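Local coordinates for aminotransferase class-III (Sphaerobacter thermophilus DSM 20745, PDB 6K8H), which belongs to the class-III aminotransferases, in the PLP-dependent aminotransferase clan, and is also called an omega-transaminase, at residues A18-F23 against A42-Y47; G8-R13 against D60-L65. All coordinates share one frame; numbering follows the deposited sequence.

Interaction 1 of 2, residues A18-F23 against A42-Y47; sequences AAADLF and APYPPY
Leu22 and Tyr47 meet in the first of three CH-pi contacts that join the opening turns of helix 18-29 to the loop 42-47. Leu22 CB stands over the middle of the Tyr47 ring, 3.8 Å from its centroid and almost exactly on the ring normal, while Leu22 CD1 reaches back to Tyr47 CB at 3.6 Å. Ala20 CA lies over one face of the Tyr44 ring, displaced toward the rim. In the third, the roles are reversed: Tyr44 CB sits 3.4 Å from Phe23 CG and over a face of that ring. Phe23 CG is anti to the backbone N (chi1 -179°), which puts CG beside Tyr44 CB. The Phe23 and Tyr44 rings themselves are slid so far apart, with centroids 5.8 Å from each other, that they barely overlap.

Ala19 CB packs against Tyr44 CE1 and Tyr47 CD1 and lies 3.8 Å from Pro45 O; a small side chain suits a helix position where the CA atoms of Ala19 and Pro46 are 5.4 Å apart.

Polar groups take little part: Tyr44 OH, beside Ala20 CB, is hydrogen-bonded to Tyr12 O, and Pro45 O is buried without a partner. Pro100 of the second subunit packs on Pro45 and Tyr47, and Glu102 of that subunit on Leu22. The union of helix and loop therefore rests on shape and dispersion, with three aromatic rings set against small alanines and Leu22.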
# COMPACT_ATOMS: atom_id res chain seq x y z
N ALA B 18 -18.23 0.55 25.73
CA ALA B 18 -18.24 1.07 24.37
C ALA B 18 -17.52 0.13 23.41
O ALA B 18 -18.01 -0.13 22.30
CB ALA B 18 -17.61 2.46 24.34
N ALA B 19 -16.37 -0.40 23.83
CA ALA B 19 -15.62 -1.34 22.98
C ALA B 19 -16.43 -2.59 22.69
O ALA B 19 -16.34 -3.14 21.59
CB ALA B 19 -14.29 -1.70 23.64
N ALA B 20 -17.19 -3.10 23.66
CA ALA B 20 -17.98 -4.30 23.41
C ALA B 20 -19.06 -4.04 22.36
O ALA B 20 -19.29 -4.86 21.46
CB ALA B 20 -18.59 -4.82 24.71
N ASP B 21 -19.75 -2.89 22.46
CA ASP B 21 -20.78 -2.54 21.48
C ASP B 21 -20.17 -2.36 20.09
O ASP B 21 -20.72 -2.83 19.08
CB ASP B 21 -21.47 -1.24 21.88
CG ASP B 21 -22.37 -1.38 23.11
OD1 ASP B 21 -22.61 -2.52 23.58
OD2 ASP B 21 -22.83 -0.33 23.61
N LEU B 22 -19.04 -1.66 20.04
CA LEU B 22 -18.34 -1.47 18.77
C LEU B 22 -17.93 -2.81 18.17
O LEU B 22 -18.07 -3.01 16.97
CB LEU B 22 -17.13 -0.57 18.96
CG LEU B 22 -17.47 0.90 19.20
CD1 LEU B 22 -16.27 1.65 19.76
CD2 LEU B 22 -17.97 1.53 17.92
N PHE B 23 -17.41 -3.72 19.00
CA PHE B 23 -17.02 -5.04 18.48
C PHE B 23 -18.21 -5.79 17.92
O PHE B 23 -18.10 -6.49 16.90
CB PHE B 23 -16.36 -5.85 19.59
CG PHE B 23 -15.89 -7.21 19.15
CD1 PHE B 23 -14.83 -7.34 18.24
CD2 PHE B 23 -16.46 -8.36 19.67
CE1 PHE B 23 -14.39 -8.59 17.85
CE2 PHE B 23 -16.02 -9.61 19.28
CZ PHE B 23 -14.98 -9.73 18.37
N ALA B 42 -7.95 -10.65 22.36
CA ALA B 42 -9.13 -11.41 22.75
C ALA B 42 -9.63 -11.00 24.14
O ALA B 42 -8.83 -10.63 25.01
CB ALA B 42 -8.83 -12.90 22.76
N PRO B 43 -10.95 -11.06 24.39
CA PRO B 43 -12.02 -11.42 23.45
C PRO B 43 -12.28 -10.36 22.37
O PRO B 43 -12.75 -10.68 21.29
CB PRO B 43 -13.26 -11.56 24.35
CG PRO B 43 -12.80 -11.42 25.73
CD PRO B 43 -11.46 -10.79 25.74
N TYR B 44 -12.00 -9.10 22.69
CA TYR B 44 -12.12 -8.01 21.73
C TYR B 44 -11.17 -6.91 22.16
O TYR B 44 -10.85 -6.80 23.35
CB TYR B 44 -13.55 -7.47 21.65
CG TYR B 44 -14.14 -7.06 22.97
CD1 TYR B 44 -13.92 -5.79 23.50
CD2 TYR B 44 -14.95 -7.93 23.68
CE1 TYR B 44 -14.48 -5.41 24.71
CE2 TYR B 44 -15.51 -7.57 24.90
CZ TYR B 44 -15.28 -6.31 25.40
OH TYR B 44 -15.85 -5.95 26.60
N PRO B 45 -10.68 -6.10 21.23
CA PRO B 45 -9.70 -5.08 21.58
C PRO B 45 -10.38 -3.83 22.10
O PRO B 45 -11.59 -3.64 21.90
CB PRO B 45 -8.97 -4.82 20.26
CG PRO B 45 -10.03 -5.07 19.22
CD PRO B 45 -10.92 -6.15 19.77
N PRO B 46 -9.64 -2.94 22.77
CA PRO B 46 -10.19 -1.62 23.06
C PRO B 46 -10.22 -0.79 21.77
O PRO B 46 -9.46 -1.04 20.84
CB PRO B 46 -9.20 -1.06 24.08
CG PRO B 46 -7.88 -1.63 23.59
CD PRO B 46 -8.21 -3.03 23.10
N TYR B 47 -11.09 0.21 21.74
CA TYR B 47 -11.23 1.08 20.57
C TYR B 47 -10.71 2.47 20.90
O TYR B 47 -11.04 3.03 21.95
CB TYR B 47 -12.70 1.15 20.11
CG TYR B 47 -13.07 -0.04 19.26
CD1 TYR B 47 -13.22 -1.30 19.83
CD2 TYR B 47 -13.22 0.08 17.88
CE1 TYR B 47 -13.52 -2.42 19.06
CE2 TYR B 47 -13.53 -1.02 17.10
CZ TYR B 47 -13.68 -2.26 17.69
OH TYR B 47 -13.98 -3.36 16.90

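Interaction 2 of 2, residues G8-R13 against D60-L65; sequences GGNVYR and DGEERL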
# COMPACT_ATOMS: atom_id res chain seq x y z
N GLY B 8 -8.23 3.43 34.68
CA GLY B 8 -9.25 2.94 35.59
C GLY B 8 -9.39 1.43 35.57
O GLY B 8 -10.46 0.89 35.85
N GLY B 9 -8.31 0.74 35.23
CA GLY B 9 -8.28 -0.71 35.25
C GLY B 9 -9.01 -1.40 34.11
O GLY B 9 -9.81 -2.30 34.36
N ASN B 10 -8.73 -1.02 32.86
CA ASN B 10 -9.22 -1.73 31.68
C ASN B 10 -10.75 -1.87 31.65
O ASN B 10 -11.29 -2.96 31.51
CB ASN B 10 -8.56 -3.11 31.57
CG ASN B 10 -7.08 -3.01 31.28
OD1 ASN B 10 -6.65 -2.10 30.58
ND2 ASN B 10 -6.30 -3.92 31.84
N VAL B 11 -11.46 -0.75 31.79
CA VAL B 11 -12.91 -0.86 31.88
C VAL B 11 -13.52 -1.34 30.56
O VAL B 11 -14.64 -1.87 30.57
CB VAL B 11 -13.54 0.47 32.33
CG1 VAL B 11 -12.91 0.94 33.62
CG2 VAL B 11 -13.39 1.54 31.27
N TYR B 12 -12.80 -1.23 29.44
CA TYR B 12 -13.35 -1.65 28.15
C TYR B 12 -13.69 -3.13 28.13
O TYR B 12 -14.50 -3.55 27.30
CB TYR B 12 -12.37 -1.33 27.01
CG TYR B 12 -11.22 -2.31 26.87
CD1 TYR B 12 -10.07 -2.19 27.65
CD2 TYR B 12 -11.26 -3.34 25.94
CE1 TYR B 12 -9.01 -3.09 27.52
CE2 TYR B 12 -10.22 -4.23 25.81
CZ TYR B 12 -9.10 -4.12 26.60
OH TYR B 12 -8.06 -5.02 26.45
N ARG B 13 -13.08 -3.93 29.01
CA ARG B 13 -13.36 -5.36 29.07
C ARG B 13 -14.71 -5.68 29.73
O ARG B 13 -15.15 -6.84 29.65
CB ARG B 13 -12.25 -6.08 29.84
CG ARG B 13 -10.85 -5.94 29.26
CD ARG B 13 -10.07 -7.18 29.59
NE ARG B 13 -8.71 -7.25 29.05
CZ ARG B 13 -8.38 -7.91 27.94
NH1 ARG B 13 -9.29 -8.55 27.23
NH2 ARG B 13 -7.11 -7.95 27.55
N ASP B 60 -14.06 4.16 25.78
CA ASP B 60 -14.62 4.15 27.12
C ASP B 60 -14.04 5.24 28.01
O ASP B 60 -14.27 5.22 29.23
CB ASP B 60 -14.39 2.78 27.75
CG ASP B 60 -15.17 1.69 27.06
OD1 ASP B 60 -16.37 1.57 27.35
OD2 ASP B 60 -14.60 0.97 26.20
N GLY B 61 -13.30 6.19 27.45
CA GLY B 61 -12.78 7.31 28.22
C GLY B 61 -11.51 7.04 28.99
O GLY B 61 -11.03 7.95 29.69
N GLU B 62 -10.95 5.84 28.92
CA GLU B 62 -9.74 5.51 29.68
C GLU B 62 -8.52 6.06 28.94
O GLU B 62 -8.35 5.81 27.75
CB GLU B 62 -9.64 3.99 29.87
CG GLU B 62 -8.47 3.51 30.75
CD GLU B 62 -8.80 2.19 31.45
OE1 GLU B 62 -9.98 1.80 31.45
OE2 GLU B 62 -7.88 1.54 32.01
N GLU B 63 -7.69 6.81 29.64
CA GLU B 63 -6.52 7.44 29.04
C GLU B 63 -5.25 6.68 29.40
O GLU B 63 -5.06 6.27 30.55
CB GLU B 63 -6.39 8.89 29.47
CG GLU B 63 -7.71 9.62 29.48
CD GLU B 63 -7.55 11.13 29.55
OE1 GLU B 63 -6.48 11.60 30.02
OE2 GLU B 63 -8.48 11.84 29.13
N ARG B 64 -4.37 6.50 28.43
CA ARG B 64 -3.10 5.83 28.68
C ARG B 64 -1.98 6.60 27.98
O ARG B 64 -2.20 7.22 26.94
CB ARG B 64 -3.13 4.37 28.19
CG ARG B 64 -4.28 3.52 28.74
CD ARG B 64 -4.35 2.15 28.03
NE ARG B 64 -5.37 1.27 28.64
CZ ARG B 64 -6.65 1.20 28.27
NH1 ARG B 64 -7.10 1.95 27.26
NH2 ARG B 64 -7.48 0.36 28.88
N LEU B 65 -0.79 6.55 28.56
CA LEU B 65 0.38 7.05 27.84
C LEU B 65 0.72 6.09 26.71
O LEU B 65 0.83 4.88 26.93
CB LEU B 65 1.57 7.19 28.79
CG LEU B 65 1.52 8.36 29.78
CD1 LEU B 65 2.67 8.26 30.75
CD2 LEU B 65 1.55 9.69 29.03
O HOH W 1 -10.35 0.82 29.10
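Glu62 reaches into the turn 8-13 and grips its backbone with both carboxylate oxygens. Asn10 N donates to OE2 of Glu62 at 2.8 Å, and Val11 N donates to OE1 of Glu62 at 3.0 Å in a straighter bond (165°); each oxygen uses its syn lone pair, so one carboxylate accepts from two successive backbone N-H groups. Glu62 CG is anti to the backbone N (chi1 -175°) and the chain continues extended, giving the acid the length to span the gap. Arg64 works beside it. Its NH2 donates to OD1 of Asn10 at 3.1 Å, in the carbonyl plane and on a lone pair, with amide and guanidinium nearly coplanar. The same NH2 lies 3.4 Å from OE2 of Glu62, a salt bridge of charge alone because the oxygen is well out of the guanidinium plane. A water accepts from Tyr12 N and Arg64 NH2 and gives a weak bond to Glu62 OE1. Arg64 has further partners in Met407 O, through NE, and Asp58, so it is probably fixed and charged. Asp60 is held too: its CB meets Val11 CG2 at 3.9 Å, and its carboxylate, next to Tyr12 CB, accepts from backbone amides at the start of helix 18-29.

The outer side is looser. Exposed Gly8 offers a weak bond from its N to Glu62 OE2, and Gly9 adopts a positive phi that suits glycine. The buried carboxylate grip on backbone amides thus gives way to exposed glycines where an N-terminal segment docks on the turn leading into strand 63-66 of the small mixed sheet and on its first residues.

Overall arrangement
Interaction 1 is nested within the loop that interaction 2 closes: along the chain come 8-13, helix 18-29, the loop 42-47 leading into strand 48-52, and finally 60-65 entering strand 63-66 of the same mixed sheet. Their centres lie about 12 Å apart, about 25 and 26 Å from the centre of the chain and on the same side of it. They touch directly: the Tyr12 and Asp60 ends of interaction 2 meet interaction 1, and Pro46 and Pro43 pack on Tyr12 and Arg13. Together they tie the N-terminal region to the small sheet, and interaction 1 also adjoins the second subunit.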